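Local coordinates for protein 6-carboxyhexanoate--coa ligase (Bacillus subtilis, PDB 5FLG) that belongs to the 6-carboxyhexanoate--CoA ligase (pimeloyl-CoA synthase) family and binds phosphoaminophosphonic acid-adenylate ester, magnesium and pimelic acid in neighbouring pockets, at residues A[71-83]-A[174-186]. Numbering follows the deposited sequence.
Sequences ESIKTIQPLPVHT and EALALASKVSRHP. With ANP (phosphoaminophosphonic acid-adenylate ester), chain D.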
# COMPACT_ATOMS: atom_id res chain seq x y z
N GLU A 71 14.70 13.74 3.02
CA GLU A 71 15.01 15.13 2.66
C GLU A 71 14.47 16.01 3.77
O GLU A 71 13.47 15.66 4.44
CB GLU A 71 14.36 15.49 1.32
CG GLU A 71 14.84 14.67 0.11
CD GLU A 71 14.37 13.21 0.11
OE1 GLU A 71 13.23 12.91 0.54
OE2 GLU A 71 15.17 12.34 -0.29
N SER A 72 15.11 17.15 4.01
CA SER A 72 14.65 18.03 5.09
C SER A 72 13.40 18.79 4.63
O SER A 72 13.25 19.09 3.44
CB SER A 72 15.74 19.01 5.49
OG SER A 72 16.15 19.72 4.34
N ILE A 73 12.45 18.98 5.56
CA ILE A 73 11.16 19.55 5.26
C ILE A 73 11.29 21.04 5.16
O ILE A 73 11.92 21.67 5.96
CB ILE A 73 10.14 19.28 6.40
CG1 ILE A 73 10.17 17.81 6.82
CG2 ILE A 73 8.74 19.66 5.98
CD1 ILE A 73 10.01 16.84 5.69
N LYS A 74 10.53 21.62 4.26
CA LYS A 74 10.50 23.04 4.12
C LYS A 74 9.08 23.45 4.42
O LYS A 74 8.15 22.88 3.85
CB LYS A 74 10.83 23.43 2.68
CG LYS A 74 10.56 24.89 2.38
CD LYS A 74 11.33 25.80 3.32
CE LYS A 74 11.14 27.25 2.93
NZ LYS A 74 12.34 28.08 3.25
N THR A 75 8.96 24.60 5.07
CA THR A 75 7.66 25.12 5.45
C THR A 75 7.44 26.41 4.72
O THR A 75 8.24 27.29 4.83
CB THR A 75 7.62 25.35 6.99
OG1 THR A 75 7.70 24.09 7.63
CG2 THR A 75 6.38 26.04 7.42
N ILE A 76 6.27 26.56 4.11
CA ILE A 76 5.87 27.75 3.38
C ILE A 76 4.48 28.20 3.75
O ILE A 76 3.70 27.45 4.35
CB ILE A 76 5.87 27.51 1.86
CG1 ILE A 76 4.94 26.38 1.50
CG2 ILE A 76 7.28 27.22 1.34
CD1 ILE A 76 4.71 26.21 0.02
N GLN A 77 4.21 29.47 3.46
CA GLN A 77 2.88 30.04 3.50
C GLN A 77 1.99 29.57 2.37
O GLN A 77 2.48 29.20 1.31
CB GLN A 77 2.95 31.56 3.39
CG GLN A 77 3.72 32.23 4.51
CD GLN A 77 2.88 32.43 5.76
OE1 GLN A 77 3.34 32.13 6.84
NE2 GLN A 77 1.66 32.98 5.62
N PRO A 78 0.68 29.43 2.65
CA PRO A 78 -0.26 29.21 1.58
C PRO A 78 -0.29 30.44 0.69
O PRO A 78 -0.03 31.54 1.14
CB PRO A 78 -1.60 29.01 2.30
CG PRO A 78 -1.44 29.81 3.55
CD PRO A 78 0.01 29.68 3.94
N LEU A 79 -0.61 30.23 -0.57
CA LEU A 79 -0.97 31.33 -1.44
C LEU A 79 -2.08 32.14 -0.82
O LEU A 79 -3.01 31.59 -0.24
CB LEU A 79 -1.42 30.80 -2.81
CG LEU A 79 -0.37 30.06 -3.63
CD1 LEU A 79 -1.04 29.33 -4.77
CD2 LEU A 79 0.73 30.98 -4.15
N PRO A 80 -2.06 33.46 -1.07
CA PRO A 80 -3.26 34.31 -0.94
C PRO A 80 -4.44 33.83 -1.77
O PRO A 80 -4.28 33.39 -2.91
CB PRO A 80 -2.79 35.67 -1.42
CG PRO A 80 -1.56 35.41 -2.24
CD PRO A 80 -0.96 34.10 -1.82
N VAL A 81 -5.61 33.74 -1.12
CA VAL A 81 -6.80 33.23 -1.75
C VAL A 81 -7.78 34.35 -2.11
O VAL A 81 -7.97 35.29 -1.36
CB VAL A 81 -7.50 32.27 -0.79
CG1 VAL A 81 -8.86 31.88 -1.31
CG2 VAL A 81 -6.62 31.05 -0.59
N HIS A 82 -8.45 34.20 -3.24
CA HIS A 82 -9.58 35.04 -3.60
C HIS A 82 -10.67 34.15 -4.23
O HIS A 82 -10.38 33.21 -4.99
CB HIS A 82 -9.14 36.12 -4.60
CG HIS A 82 -10.26 37.04 -5.01
ND1 HIS A 82 -10.99 37.77 -4.10
CD2 HIS A 82 -10.85 37.24 -6.21
CE1 HIS A 82 -12.00 38.36 -4.71
NE2 HIS A 82 -11.93 38.07 -5.99
N THR A 83 -11.90 34.34 -3.78
CA THR A 83 -13.02 33.58 -4.27
C THR A 83 -13.79 34.38 -5.30
O THR A 83 -14.30 35.44 -5.01
CB THR A 83 -13.98 33.14 -3.15
OG1 THR A 83 -13.27 32.31 -2.21
CG2 THR A 83 -15.12 32.34 -3.74
N GLU A 174 -6.40 20.34 0.98
CA GLU A 174 -5.62 19.54 0.08
C GLU A 174 -5.25 20.30 -1.18
O GLU A 174 -4.09 20.34 -1.55
CB GLU A 174 -6.34 18.23 -0.25
CG GLU A 174 -6.34 17.24 0.92
CD GLU A 174 -7.47 16.18 0.88
OE1 GLU A 174 -8.24 16.09 -0.11
OE2 GLU A 174 -7.59 15.43 1.86
N ALA A 175 -6.21 21.00 -1.77
CA ALA A 175 -5.97 21.67 -3.01
C ALA A 175 -4.99 22.81 -2.80
O ALA A 175 -4.13 23.07 -3.65
CB ALA A 175 -7.26 22.19 -3.57
N LEU A 176 -5.21 23.59 -1.75
CA LEU A 176 -4.36 24.76 -1.50
C LEU A 176 -2.95 24.32 -1.12
O LEU A 176 -1.95 24.99 -1.47
CB LEU A 176 -5.00 25.70 -0.48
CG LEU A 176 -4.32 27.05 -0.20
CD1 LEU A 176 -3.93 27.82 -1.47
CD2 LEU A 176 -5.22 27.89 0.68
N ALA A 177 -2.82 23.20 -0.41
CA ALA A 177 -1.48 22.69 -0.12
C ALA A 177 -0.76 22.32 -1.40
O ALA A 177 0.45 22.64 -1.57
CB ALA A 177 -1.53 21.50 0.80
N LEU A 178 -1.47 21.59 -2.27
CA LEU A 178 -0.92 21.22 -3.57
C LEU A 178 -0.52 22.44 -4.38
O LEU A 178 0.58 22.50 -4.93
CB LEU A 178 -1.92 20.36 -4.35
CG LEU A 178 -1.39 19.75 -5.64
CD1 LEU A 178 -2.19 18.51 -6.02
CD2 LEU A 178 -1.42 20.78 -6.76
N ALA A 179 -1.48 23.35 -4.55
CA ALA A 179 -1.27 24.49 -5.36
C ALA A 179 -0.13 25.34 -4.86
O ALA A 179 0.59 25.90 -5.66
CB ALA A 179 -2.51 25.32 -5.51
N SER A 180 -0.02 25.49 -3.54
CA SER A 180 1.10 26.23 -2.98
C SER A 180 2.46 25.57 -3.25
O SER A 180 3.45 26.24 -3.61
CB SER A 180 0.89 26.44 -1.49
OG SER A 180 -0.29 27.18 -1.29
N LYS A 181 2.54 24.27 -3.06
CA LYS A 181 3.77 23.58 -3.41
C LYS A 181 4.10 23.75 -4.89
O LYS A 181 5.22 24.10 -5.25
CB LYS A 181 3.70 22.10 -3.10
CG LYS A 181 4.81 21.33 -3.80
CD LYS A 181 5.08 19.97 -3.19
CE LYS A 181 5.96 19.18 -4.13
NZ LYS A 181 6.40 17.89 -3.56
N VAL A 182 3.09 23.55 -5.74
CA VAL A 182 3.31 23.58 -7.16
C VAL A 182 3.72 24.98 -7.60
O VAL A 182 4.64 25.14 -8.40
CB VAL A 182 2.06 23.10 -7.91
CG1 VAL A 182 2.19 23.36 -9.40
CG2 VAL A 182 1.87 21.61 -7.67
N SER A 183 3.04 26.00 -7.10
CA SER A 183 3.28 27.36 -7.55
C SER A 183 4.68 27.88 -7.20
O SER A 183 5.20 28.79 -7.85
CB SER A 183 2.25 28.28 -6.96
OG SER A 183 2.36 29.57 -7.50
N ARG A 184 5.19 27.40 -6.07
CA ARG A 184 6.54 27.70 -5.62
C ARG A 184 7.60 27.28 -6.67
O ARG A 184 8.67 27.85 -6.75
CB ARG A 184 6.77 26.95 -4.32
CG ARG A 184 8.13 27.18 -3.69
CD ARG A 184 8.00 27.34 -2.18
NE ARG A 184 9.30 27.47 -1.53
CZ ARG A 184 10.19 26.49 -1.51
NH1 ARG A 184 9.93 25.35 -2.12
NH2 ARG A 184 11.36 26.67 -0.91
N HIS A 185 7.34 26.20 -7.38
CA HIS A 185 8.33 25.73 -8.32
C HIS A 185 8.68 26.76 -9.38
O HIS A 185 7.83 27.28 -10.06
CB HIS A 185 7.87 24.44 -8.97
CG HIS A 185 8.96 23.71 -9.67
ND1 HIS A 185 9.55 24.20 -10.82
CD2 HIS A 185 9.62 22.58 -9.35
CE1 HIS A 185 10.51 23.38 -11.20
NE2 HIS A 185 10.56 22.37 -10.34
N PRO A 186 9.96 27.10 -9.51
CA PRO A 186 10.27 28.21 -10.44
C PRO A 186 9.86 28.00 -11.91
O PRO A 186 9.56 28.95 -12.59
CB PRO A 186 11.79 28.41 -10.31
CG PRO A 186 12.33 27.26 -9.54
CD PRO A 186 11.16 26.46 -8.93
PG ANP D . -10.02 12.61 -4.28
O1G ANP D . -10.28 11.43 -3.39
O2G ANP D . -11.28 13.11 -4.94
O3G ANP D . -9.25 13.73 -3.67
PB ANP D . -7.97 12.94 -6.40
O1B ANP D . -7.13 13.68 -5.43
O2B ANP D . -7.43 12.00 -7.42
N3B ANP D . -9.06 11.93 -5.52
PA ANP D . -9.22 15.50 -6.79
O1A ANP D . -10.59 15.89 -7.09
O2A ANP D . -8.54 15.81 -5.48
O3A ANP D . -8.95 13.97 -7.18
O5' ANP D . -8.34 16.22 -7.99
C5' ANP D . -8.90 16.42 -9.26
C4' ANP D . -7.89 16.00 -10.33
O4' ANP D . -6.67 16.73 -10.13
C3' ANP D . -7.54 14.52 -10.25
O3' ANP D . -8.38 13.74 -11.10
C2' ANP D . -6.13 14.49 -10.76
O2' ANP D . -6.17 14.54 -12.19
C1' ANP D . -5.59 15.79 -10.24
N9 ANP D . -4.91 15.54 -8.97
C8 ANP D . -5.48 15.28 -7.73
N7 ANP D . -4.51 15.19 -6.79
C5 ANP D . -3.32 15.34 -7.43
C6 ANP D . -1.89 15.32 -7.08
N6 ANP D . -1.48 15.09 -5.83
N1 ANP D . -0.97 15.55 -8.04
C2 ANP D . -1.34 15.76 -9.31
N3 ANP D . -2.61 15.86 -9.73
C4 ANP D . -3.60 15.56 -8.85
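The guanidinium of R184 carries K74 over one face, the CG of the lysine 3.8 Å from NH2, while CG2 of I76 meets the group obliquely, 3.5 Å from NE. K74 and R184 cross at about a right angle and bring like charges close, NZ to NH2 being 4.5 Å, so the contact here rests on the aliphatic part of the lysine and some electrostatic cost is probable. I76 also drops CD1 onto the helix backbone, 3.8 Å from the carbonyl O of S180.

The polar centre is the hydroxyl of S180. Its OG receives the backbone N-H of L79 in a nearly straight bond (3.2 Å, 166°) and donates to O of L176 one turn back (2.8 Å). That carbonyl also accepts the backbone N of S180, the two donors arriving from opposite faces of its plane. With OG anti to its own carbonyl carbon (chi1 -61°), the serine can serve helix and loop together.

Around this link the packing is largely apolar. L79 reaches along the helix, with CB against CD1 of L176, CD1 by O and CB of A179, and CD2 by OG of S183. The other branch of L176, CD2, lies against CB of P78 and 3.7 Å from CG2 of V81; W160 of helix 154-164 also packs on these three residues.

On another side of the helix, L178 CD1 touches C6 of the adenine of phosphoaminophosphonic acid-adenylate ester at 3.4 Å, and A175 contacts pimelic acid. Segment 71-83, linking an edge strand of the parallel sheet to an edge strand of the mixed sheet, thus crosses over a helix that lines both ligand pockets.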